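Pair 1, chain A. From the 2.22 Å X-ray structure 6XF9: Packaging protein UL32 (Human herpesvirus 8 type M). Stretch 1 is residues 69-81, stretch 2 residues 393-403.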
# COMPACT_ATOMS: atom_id res chain seq x y z
N MET A 69 -18.95 -45.93 -38.59
CA MET A 69 -18.42 -44.98 -39.56
C MET A 69 -19.16 -43.66 -39.54
O MET A 69 -18.78 -42.71 -40.23
CB MET A 69 -18.44 -45.58 -40.97
CG MET A 69 -17.67 -46.88 -41.10
SD MET A 69 -15.93 -46.71 -40.69
CE MET A 69 -15.41 -45.50 -41.90
N GLY A 70 -20.23 -43.60 -38.76
CA GLY A 70 -21.03 -42.41 -38.72
C GLY A 70 -21.18 -41.93 -37.32
O GLY A 70 -21.90 -41.00 -37.12
N PHE A 71 -20.62 -42.63 -36.35
CA PHE A 71 -20.64 -42.21 -34.99
C PHE A 71 -19.82 -40.99 -34.90
O PHE A 71 -20.18 -40.05 -34.27
CB PHE A 71 -19.98 -43.22 -34.12
CG PHE A 71 -19.73 -42.74 -32.72
CD1 PHE A 71 -20.75 -42.52 -31.87
CD2 PHE A 71 -18.46 -42.56 -32.28
CE1 PHE A 71 -20.52 -42.11 -30.59
CE2 PHE A 71 -18.22 -42.15 -31.01
CZ PHE A 71 -19.25 -41.93 -30.16
N PHE A 72 -18.70 -40.99 -35.58
CA PHE A 72 -17.86 -39.81 -35.43
C PHE A 72 -18.52 -38.58 -36.04
O PHE A 72 -18.25 -37.46 -35.61
CB PHE A 72 -16.53 -40.04 -36.12
CG PHE A 72 -15.71 -41.12 -35.51
CD1 PHE A 72 -14.97 -40.89 -34.36
CD2 PHE A 72 -15.67 -42.39 -36.10
CE1 PHE A 72 -14.19 -41.89 -33.82
CE2 PHE A 72 -14.89 -43.41 -35.55
CZ PHE A 72 -14.15 -43.16 -34.40
N GLU A 73 -19.37 -38.78 -37.05
CA GLU A 73 -20.08 -37.66 -37.66
C GLU A 73 -21.32 -37.27 -36.88
O GLU A 73 -21.72 -36.10 -36.92
CB GLU A 73 -20.48 -37.98 -39.09
CG GLU A 73 -19.33 -38.12 -40.06
CD GLU A 73 -19.83 -38.53 -41.44
OE1 GLU A 73 -19.14 -38.19 -42.44
OE2 GLU A 73 -20.94 -39.13 -41.53
N ASP A 74 -21.97 -38.21 -36.19
CA ASP A 74 -23.13 -37.78 -35.42
C ASP A 74 -22.70 -37.09 -34.14
O ASP A 74 -23.33 -36.11 -33.72
CB ASP A 74 -24.06 -38.96 -35.11
CG ASP A 74 -24.73 -39.53 -36.35
OD1 ASP A 74 -25.30 -38.75 -37.16
OD2 ASP A 74 -24.72 -40.77 -36.48
N TYR A 75 -21.65 -37.59 -33.50
CA TYR A 75 -21.11 -36.91 -32.34
C TYR A 75 -20.60 -35.53 -32.72
O TYR A 75 -20.81 -34.56 -31.98
CB TYR A 75 -20.02 -37.76 -31.68
CG TYR A 75 -19.23 -37.07 -30.60
CD1 TYR A 75 -19.83 -36.64 -29.41
CD2 TYR A 75 -17.87 -36.87 -30.74
CE1 TYR A 75 -19.08 -36.00 -28.41
CE2 TYR A 75 -17.12 -36.25 -29.76
CZ TYR A 75 -17.71 -35.81 -28.60
OH TYR A 75 -16.90 -35.19 -27.65
N ALA A 76 -19.95 -35.41 -33.88
CA ALA A 76 -19.46 -34.11 -34.32
C ALA A 76 -20.59 -33.14 -34.64
O ALA A 76 -20.37 -31.93 -34.60
CB ALA A 76 -18.55 -34.26 -35.54
N CYS A 77 -21.78 -33.62 -35.00
CA CYS A 77 -22.90 -32.70 -35.18
C CYS A 77 -23.38 -32.15 -33.85
O CYS A 77 -23.65 -30.95 -33.73
CB CYS A 77 -24.07 -33.37 -35.88
SG CYS A 77 -23.84 -33.41 -37.60
N LEU A 78 -23.52 -33.03 -32.86
CA LEU A 78 -23.86 -32.59 -31.51
C LEU A 78 -22.88 -31.54 -31.03
O LEU A 78 -23.28 -30.47 -30.54
CB LEU A 78 -23.84 -33.79 -30.57
CG LEU A 78 -24.11 -33.42 -29.12
CD1 LEU A 78 -25.38 -32.62 -29.00
CD2 LEU A 78 -24.11 -34.67 -28.26
N CYS A 79 -21.58 -31.80 -31.19
CA CYS A 79 -20.58 -30.81 -30.80
C CYS A 79 -20.79 -29.48 -31.53
O CYS A 79 -20.81 -28.42 -30.89
CB CYS A 79 -19.18 -31.37 -31.06
SG CYS A 79 -18.82 -32.76 -29.96
N PHE A 80 -21.01 -29.50 -32.84
CA PHE A 80 -21.20 -28.24 -33.55
C PHE A 80 -22.38 -27.47 -32.99
O PHE A 80 -22.32 -26.24 -32.87
CB PHE A 80 -21.40 -28.52 -35.04
CG PHE A 80 -21.48 -27.28 -35.89
CD1 PHE A 80 -20.34 -26.65 -36.32
CD2 PHE A 80 -22.70 -26.78 -36.27
CE1 PHE A 80 -20.41 -25.51 -37.11
CE2 PHE A 80 -22.78 -25.65 -37.07
CZ PHE A 80 -21.64 -25.01 -37.49
N PHE A 81 -23.46 -28.16 -32.65
CA PHE A 81 -24.64 -27.49 -32.11
C PHE A 81 -24.34 -26.85 -30.77
O PHE A 81 -24.74 -25.71 -30.51
CB PHE A 81 -25.80 -28.48 -31.99
CG PHE A 81 -26.66 -28.56 -33.22
CD1 PHE A 81 -26.11 -28.85 -34.46
CD2 PHE A 81 -28.04 -28.42 -33.12
CE1 PHE A 81 -26.90 -28.93 -35.58
CE2 PHE A 81 -28.83 -28.50 -34.25
CZ PHE A 81 -28.26 -28.76 -35.48
N GLU A 393 -26.01 -30.37 -48.36
CA GLU A 393 -25.01 -29.53 -47.72
C GLU A 393 -24.70 -30.02 -46.30
O GLU A 393 -23.55 -29.94 -45.84
CB GLU A 393 -25.49 -28.08 -47.68
CG GLU A 393 -25.47 -27.36 -49.05
CD GLU A 393 -26.78 -27.49 -49.83
OE1 GLU A 393 -27.71 -28.18 -49.35
OE2 GLU A 393 -26.87 -26.89 -50.92
N TYR A 394 -25.71 -30.56 -45.63
CA TYR A 394 -25.51 -31.14 -44.31
C TYR A 394 -24.46 -32.25 -44.34
O TYR A 394 -23.72 -32.44 -43.36
CB TYR A 394 -26.83 -31.68 -43.79
CG TYR A 394 -26.79 -32.06 -42.35
CD1 TYR A 394 -26.52 -31.10 -41.39
CD2 TYR A 394 -27.05 -33.35 -41.94
CE1 TYR A 394 -26.49 -31.44 -40.05
CE2 TYR A 394 -27.02 -33.69 -40.59
CZ TYR A 394 -26.73 -32.73 -39.66
OH TYR A 394 -26.68 -33.04 -38.32
N LYS A 395 -24.41 -33.01 -45.43
CA LYS A 395 -23.39 -34.05 -45.56
C LYS A 395 -22.01 -33.43 -45.62
O LYS A 395 -21.05 -33.99 -45.08
CB LYS A 395 -23.67 -34.90 -46.80
N LYS A 396 -21.88 -32.27 -46.26
CA LYS A 396 -20.58 -31.60 -46.29
C LYS A 396 -20.22 -31.06 -44.92
O LYS A 396 -19.07 -31.16 -44.48
CB LYS A 396 -20.58 -30.47 -47.32
CG LYS A 396 -20.65 -30.92 -48.78
CD LYS A 396 -20.52 -29.71 -49.74
CE LYS A 396 -21.89 -29.09 -50.10
NZ LYS A 396 -22.52 -29.72 -51.33
N LEU A 397 -21.22 -30.51 -44.21
CA LEU A 397 -20.99 -30.03 -42.85
C LEU A 397 -20.42 -31.13 -41.98
O LEU A 397 -19.34 -30.98 -41.40
CB LEU A 397 -22.31 -29.56 -42.25
CG LEU A 397 -22.36 -28.69 -40.98
CD1 LEU A 397 -21.88 -27.27 -41.28
CD2 LEU A 397 -23.74 -28.68 -40.32
N ARG A 398 -21.12 -32.27 -41.92
CA ARG A 398 -20.69 -33.36 -41.06
C ARG A 398 -19.29 -33.83 -41.39
O ARG A 398 -18.52 -34.18 -40.49
CB ARG A 398 -21.67 -34.52 -41.18
CG ARG A 398 -23.08 -34.14 -40.81
CD ARG A 398 -24.04 -35.29 -41.05
NE ARG A 398 -23.47 -36.62 -40.81
CZ ARG A 398 -24.10 -37.59 -40.15
NH1 ARG A 398 -25.31 -37.37 -39.62
NH2 ARG A 398 -23.52 -38.77 -39.98
N ALA A 399 -18.97 -33.93 -42.68
CA ALA A 399 -17.62 -34.33 -43.07
C ALA A 399 -16.60 -33.33 -42.55
O ALA A 399 -15.54 -33.72 -42.05
CB ALA A 399 -17.54 -34.42 -44.59
N SER A 400 -16.92 -32.04 -42.64
CA SER A 400 -16.00 -31.02 -42.18
C SER A 400 -15.85 -31.10 -40.67
O SER A 400 -14.73 -31.14 -40.14
CB SER A 400 -16.52 -29.65 -42.62
OG SER A 400 -15.57 -28.62 -42.42
N ALA A 401 -16.98 -31.19 -39.96
CA ALA A 401 -16.99 -31.21 -38.50
C ALA A 401 -16.36 -32.49 -37.96
O ALA A 401 -15.72 -32.46 -36.90
CB ALA A 401 -18.41 -31.07 -37.97
N ALA A 402 -16.60 -33.63 -38.61
CA ALA A 402 -15.92 -34.85 -38.19
C ALA A 402 -14.42 -34.80 -38.48
O ALA A 402 -13.62 -35.32 -37.69
CB ALA A 402 -16.55 -36.07 -38.85
N ALA A 403 -14.00 -34.13 -39.57
CA ALA A 403 -12.58 -33.88 -39.83
C ALA A 403 -12.00 -32.78 -38.95
O ALA A 403 -10.81 -32.48 -39.05
CB ALA A 403 -12.37 -33.48 -41.29

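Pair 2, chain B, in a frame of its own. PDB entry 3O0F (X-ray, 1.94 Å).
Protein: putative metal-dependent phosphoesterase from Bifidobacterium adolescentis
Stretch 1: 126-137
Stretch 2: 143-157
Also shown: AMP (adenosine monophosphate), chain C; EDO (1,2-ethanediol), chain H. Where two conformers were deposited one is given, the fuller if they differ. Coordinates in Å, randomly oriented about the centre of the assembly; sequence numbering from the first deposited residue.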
# COMPACT_ATOMS: atom_id res chain seq x y z
N PRO B 126 -24.59 -9.26 -11.96
CA PRO B 126 -24.09 -9.81 -13.23
C PRO B 126 -22.57 -9.66 -13.33
O PRO B 126 -22.08 -8.79 -14.06
CB PRO B 126 -24.79 -8.93 -14.27
CG PRO B 126 -24.90 -7.58 -13.58
CD PRO B 126 -25.07 -7.87 -12.10
N ILE B 127 -21.85 -10.51 -12.60
CA ILE B 127 -20.39 -10.57 -12.61
C ILE B 127 -19.98 -12.04 -12.65
O ILE B 127 -20.67 -12.89 -12.09
CB ILE B 127 -19.78 -9.94 -11.35
CG1 ILE B 127 -19.69 -8.42 -11.52
CG2 ILE B 127 -18.37 -10.49 -11.07
CD1 ILE B 127 -18.75 -7.99 -12.59
N THR B 128 -18.87 -12.32 -13.34
CA THR B 128 -18.30 -13.67 -13.37
C THR B 128 -16.85 -13.53 -12.98
O THR B 128 -16.30 -12.42 -12.96
CB THR B 128 -18.41 -14.28 -14.80
OG1 THR B 128 -17.65 -13.49 -15.73
CG2 THR B 128 -19.91 -14.34 -15.28
N TRP B 129 -16.21 -14.64 -12.68
CA TRP B 129 -14.79 -14.62 -12.41
C TRP B 129 -14.05 -13.98 -13.57
O TRP B 129 -13.17 -13.16 -13.35
CB TRP B 129 -14.26 -16.02 -12.07
CG TRP B 129 -12.82 -16.01 -11.67
CD1 TRP B 129 -11.80 -16.72 -12.25
CD2 TRP B 129 -12.22 -15.24 -10.62
NE1 TRP B 129 -10.61 -16.43 -11.62
CE2 TRP B 129 -10.84 -15.53 -10.62
CE3 TRP B 129 -12.73 -14.33 -9.67
CZ2 TRP B 129 -9.95 -14.96 -9.71
CZ3 TRP B 129 -11.84 -13.77 -8.76
CH2 TRP B 129 -10.47 -14.09 -8.78
N ASP B 130 -14.44 -14.30 -14.81
CA ASP B 130 -13.79 -13.68 -15.98
C ASP B 130 -13.94 -12.16 -16.09
O ASP B 130 -13.07 -11.50 -16.67
CB ASP B 130 -14.29 -14.28 -17.29
CG ASP B 130 -13.76 -15.68 -17.54
OD1 ASP B 130 -12.86 -16.13 -16.80
OD2 ASP B 130 -14.25 -16.33 -18.50
N ASP B 131 -15.04 -11.60 -15.62
CA ASP B 131 -15.16 -10.15 -15.65
C ASP B 131 -14.12 -9.55 -14.69
O ASP B 131 -13.50 -8.53 -14.97
CB ASP B 131 -16.58 -9.71 -15.25
CG ASP B 131 -17.66 -10.32 -16.16
OD1 ASP B 131 -17.35 -10.63 -17.35
OD2 ASP B 131 -18.81 -10.49 -15.68
N VAL B 132 -13.90 -10.23 -13.57
CA VAL B 132 -12.88 -9.76 -12.60
C VAL B 132 -11.49 -9.93 -13.18
O VAL B 132 -10.66 -9.00 -13.12
CB VAL B 132 -12.98 -10.46 -11.24
CG1 VAL B 132 -11.89 -9.93 -10.28
CG2 VAL B 132 -14.38 -10.26 -10.65
N LEU B 133 -11.22 -11.10 -13.73
CA LEU B 133 -9.95 -11.36 -14.38
C LEU B 133 -9.68 -10.32 -15.47
O LEU B 133 -8.55 -9.91 -15.64
CB LEU B 133 -9.89 -12.78 -14.96
CG LEU B 133 -9.66 -13.95 -14.00
CD1 LEU B 133 -9.48 -15.26 -14.81
CD2 LEU B 133 -8.46 -13.71 -13.07
N ALA B 134 -10.72 -9.85 -16.16
CA ALA B 134 -10.55 -8.75 -17.11
C ALA B 134 -10.03 -7.45 -16.51
O ALA B 134 -9.46 -6.61 -17.24
CB ALA B 134 -11.86 -8.50 -17.94
N GLN B 135 -10.20 -7.26 -15.18
CA GLN B 135 -9.77 -6.01 -14.52
C GLN B 135 -8.38 -6.13 -13.87
O GLN B 135 -7.84 -5.14 -13.35
CB GLN B 135 -10.78 -5.58 -13.44
CG GLN B 135 -12.18 -5.26 -13.95
CD GLN B 135 -12.20 -4.14 -14.98
OE1 GLN B 135 -11.47 -3.17 -14.88
NE2 GLN B 135 -13.03 -4.30 -16.01
N VAL B 136 -7.83 -7.35 -13.88
CA VAL B 136 -6.48 -7.65 -13.37
C VAL B 136 -5.43 -7.43 -14.49
O VAL B 136 -5.22 -8.32 -15.32
CB VAL B 136 -6.46 -9.12 -12.88
CG1 VAL B 136 -5.11 -9.52 -12.40
CG2 VAL B 136 -7.49 -9.33 -11.78
N LYS B 137 -4.76 -6.27 -14.49
CA LYS B 137 -4.15 -5.75 -15.70
C LYS B 137 -2.81 -6.33 -16.06
O LYS B 137 -2.41 -6.30 -17.23
CB LYS B 137 -4.07 -4.22 -15.70
CG LYS B 137 -5.43 -3.54 -15.63
CD LYS B 137 -6.31 -3.84 -16.88
CE LYS B 137 -7.62 -3.04 -16.87
NZ LYS B 137 -8.52 -3.47 -17.97
N THR B 143 -1.40 -8.45 -7.92
CA THR B 143 -1.98 -8.82 -6.62
C THR B 143 -3.46 -8.44 -6.57
O THR B 143 -3.80 -7.25 -6.56
CB THR B 143 -1.30 -8.06 -5.49
OG1 THR B 143 0.11 -8.34 -5.48
CG2 THR B 143 -1.91 -8.43 -4.12
N ILE B 144 -4.33 -9.45 -6.50
CA ILE B 144 -5.76 -9.26 -6.64
C ILE B 144 -6.43 -8.94 -5.30
O ILE B 144 -5.98 -9.36 -4.24
CB ILE B 144 -6.39 -10.54 -7.17
CG1 ILE B 144 -7.74 -10.27 -7.86
CG2 ILE B 144 -6.56 -11.54 -6.01
CD1 ILE B 144 -8.28 -11.46 -8.68
N GLY B 145 -7.55 -8.24 -5.35
CA GLY B 145 -8.33 -8.03 -4.15
C GLY B 145 -9.68 -7.44 -4.49
O GLY B 145 -10.14 -7.52 -5.63
N ARG B 146 -10.32 -6.83 -3.49
CA ARG B 146 -11.64 -6.21 -3.70
C ARG B 146 -11.70 -5.12 -4.77
O ARG B 146 -12.72 -5.00 -5.45
CB ARG B 146 -12.24 -5.73 -2.37
CG ARG B 146 -12.76 -6.90 -1.51
CD ARG B 146 -12.58 -6.61 -0.05
NE ARG B 146 -13.39 -5.50 0.39
CZ ARG B 146 -13.04 -4.58 1.29
NH1 ARG B 146 -11.85 -4.55 1.84
NH2 ARG B 146 -13.91 -3.63 1.60
N PRO B 147 -10.64 -4.30 -4.94
CA PRO B 147 -10.74 -3.30 -6.00
C PRO B 147 -11.04 -3.83 -7.40
O PRO B 147 -11.72 -3.16 -8.15
CB PRO B 147 -9.37 -2.63 -5.99
CG PRO B 147 -8.97 -2.69 -4.59
CD PRO B 147 -9.41 -4.07 -4.14
N HIS B 148 -10.52 -5.02 -7.73
CA HIS B 148 -10.77 -5.65 -8.99
C HIS B 148 -12.20 -6.15 -9.12
O HIS B 148 -12.76 -6.11 -10.20
CB HIS B 148 -9.76 -6.78 -9.24
CG HIS B 148 -8.34 -6.32 -9.14
ND1 HIS B 148 -7.62 -6.41 -7.97
CD2 HIS B 148 -7.54 -5.69 -10.03
CE1 HIS B 148 -6.44 -5.85 -8.15
NE2 HIS B 148 -6.36 -5.43 -9.40
N ILE B 149 -12.79 -6.62 -8.02
CA ILE B 149 -14.22 -6.88 -7.96
C ILE B 149 -15.01 -5.59 -8.18
O ILE B 149 -15.92 -5.55 -9.00
CB ILE B 149 -14.69 -7.49 -6.61
CG1 ILE B 149 -13.91 -8.76 -6.25
CG2 ILE B 149 -16.21 -7.81 -6.68
CD1 ILE B 149 -14.42 -9.46 -4.96
N ALA B 150 -14.68 -4.53 -7.44
CA ALA B 150 -15.38 -3.25 -7.61
C ALA B 150 -15.31 -2.80 -9.06
O ALA B 150 -16.32 -2.45 -9.64
CB ALA B 150 -14.79 -2.17 -6.68
N ASP B 151 -14.10 -2.84 -9.65
CA ASP B 151 -13.94 -2.50 -11.06
C ASP B 151 -14.82 -3.33 -11.99
O ASP B 151 -15.39 -2.79 -12.95
CB ASP B 151 -12.47 -2.65 -11.49
CG ASP B 151 -11.54 -1.60 -10.84
OD1 ASP B 151 -12.06 -0.57 -10.30
OD2 ASP B 151 -10.27 -1.82 -10.86
N ALA B 152 -14.92 -4.64 -11.75
CA ALA B 152 -15.76 -5.48 -12.60
C ALA B 152 -17.23 -5.05 -12.48
O ALA B 152 -17.97 -5.07 -13.49
CB ALA B 152 -15.58 -6.95 -12.27
N LEU B 153 -17.64 -4.62 -11.29
CA LEU B 153 -19.03 -4.20 -11.04
C LEU B 153 -19.30 -2.86 -11.67
O LEU B 153 -20.44 -2.57 -12.03
CB LEU B 153 -19.38 -4.15 -9.53
CG LEU B 153 -19.52 -5.50 -8.82
CD1 LEU B 153 -19.32 -5.35 -7.32
CD2 LEU B 153 -20.82 -6.21 -9.16
N VAL B 154 -18.26 -2.04 -11.83
CA VAL B 154 -18.39 -0.77 -12.59
C VAL B 154 -18.42 -1.07 -14.09
O VAL B 154 -19.29 -0.56 -14.79
CB VAL B 154 -17.27 0.24 -12.22
CG1 VAL B 154 -17.32 1.47 -13.15
CG2 VAL B 154 -17.36 0.62 -10.74
N ALA B 155 -17.54 -1.95 -14.59
CA ALA B 155 -17.58 -2.36 -16.02
C ALA B 155 -18.92 -3.01 -16.43
O ALA B 155 -19.31 -2.95 -17.61
CB ALA B 155 -16.44 -3.29 -16.35
N ALA B 156 -19.59 -3.65 -15.48
CA ALA B 156 -20.87 -4.31 -15.71
C ALA B 156 -22.04 -3.33 -15.56
O ALA B 156 -23.18 -3.68 -15.85
CB ALA B 156 -21.05 -5.50 -14.75
N GLY B 157 -21.77 -2.13 -15.07
CA GLY B 157 -22.76 -1.07 -14.99
C GLY B 157 -23.54 -1.03 -13.69
O GLY B 157 -24.52 -0.30 -13.60
P AMP C . -8.78 -5.99 0.11
O1P AMP C . -7.41 -5.88 0.66
O2P AMP C . -8.79 -6.97 -1.04
O3P AMP C . -9.88 -6.24 1.15
O5' AMP C . -9.12 -4.57 -0.55
C5' AMP C . -9.27 -3.43 0.26
C4' AMP C . -8.42 -2.35 -0.34
O4' AMP C . -9.04 -1.74 -1.50
C3' AMP C . -8.15 -1.25 0.67
O3' AMP C . -6.80 -1.33 1.10
C2' AMP C . -8.34 -0.04 -0.23
O2' AMP C . -8.15 1.31 0.18
C1' AMP C . -8.36 -0.50 -1.68
N9 AMP C . -9.04 0.44 -2.59
C8 AMP C . -8.62 0.74 -3.82
N7 AMP C . -9.47 1.62 -4.39
C5 AMP C . -10.45 1.89 -3.52
C6 AMP C . -11.65 2.74 -3.49
N6 AMP C . -12.00 3.53 -4.56
N1 AMP C . -12.40 2.70 -2.37
C2 AMP C . -12.10 1.94 -1.30
N3 AMP C . -11.02 1.15 -1.26
C4 AMP C . -10.17 1.10 -2.32
C1 EDO H . -5.89 -4.42 -3.19
O1 EDO H . -6.09 -5.15 -1.98
C2 EDO H . -5.69 -5.38 -4.36
O2 EDO H . -4.30 -5.74 -4.39
O HOH W 1 -8.46 -2.52 -12.61
O HOH W 2 -4.51 -4.60 -12.23

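Both pairs set one helix nearly square across another. The axes pass 8.3 Å apart at 91° in pair 1 and 8.5 Å apart at 105° in pair 2, and 14 central residues superpose with an RMSD of 0.8 Å. The two contacts bury similar areas, 563 and 636 Å², yet only pair 1 joins its stretches by direct hydrogen bonds.

The firmest rule lies at A:Ala402 = B:Ala152, where the CA atoms coincide within 0.3 Å and both proteins use alanine. The small methyl accompanies a close approach of the backbones: the CA atoms of A:Glu73 and A:Ala402 are 5.0 Å apart, those of the matching B:Val132 and B:Ala152 5.2 Å. The facing position is filled differently. A:Glu73 lays its CG 3.7 Å from A:Ala402 CB and sends its carboxylate on to A:Arg398; B:Val132 spends its whole side chain on packing, with CG2 3.9 Å from B:Ala152 CB and CG1 3.9 Å from B:His148 CB.

The largest divergence among the inward side chains is at A:Arg398 = B:His148, whose side-chain centres lie 4.9 Å apart. The arginine reaches back along the first helix, with one guanidinium face over the backbone at A:Glu73 C and A:Asp74 N. Two salt bridges hold it: A:Arg398 NH2 donates to A:Glu73 OE2 at 3.0 Å, and A:Arg398 NH1 makes a weak hydrogen bond to A:Asp74 OD1 at 2.8 Å. The shorter histidine brings B:His148 CD2 to 3.4 Å from B:Gln135 O, which meets the ring at its edge. B:His148 ND1 accepts from B:Gly145 N at 3.2 Å, a bond within its own stretch. B:Leu133, at the place of A:Asp74, points its CA-to-CB bond away, as the aspartate does, but offers no charge.

At A:Ala76 = B:Gln135 a small residue meets a long one. A:Ala76 CB sits 4.0 Å from A:Ala401 CB, methyl against methyl. B:Gln135 instead runs along the second helix, its OE1 3.6 Å from B:Asp151 CB and its NE2 3.6 Å from B:Ala155 CB. B:Asp151, the match of A:Ala401, also joins through water 1, whose oxygen lies 2.8 Å from B:Gln135 O and 2.6 Å from B:Asp151 OD2.

At A:Cys77 = B:Val136, A:Cys77 SG packs 3.4 Å from A:Arg398 CG, while B:Val136 CG2 lies 3.8 Å from B:Ile144 CD1. Both contacts place alanine at the close approach; around it pair 1 uses salt bridges with small apolar contacts, and pair 2 apolar packing with polar side chains and a water.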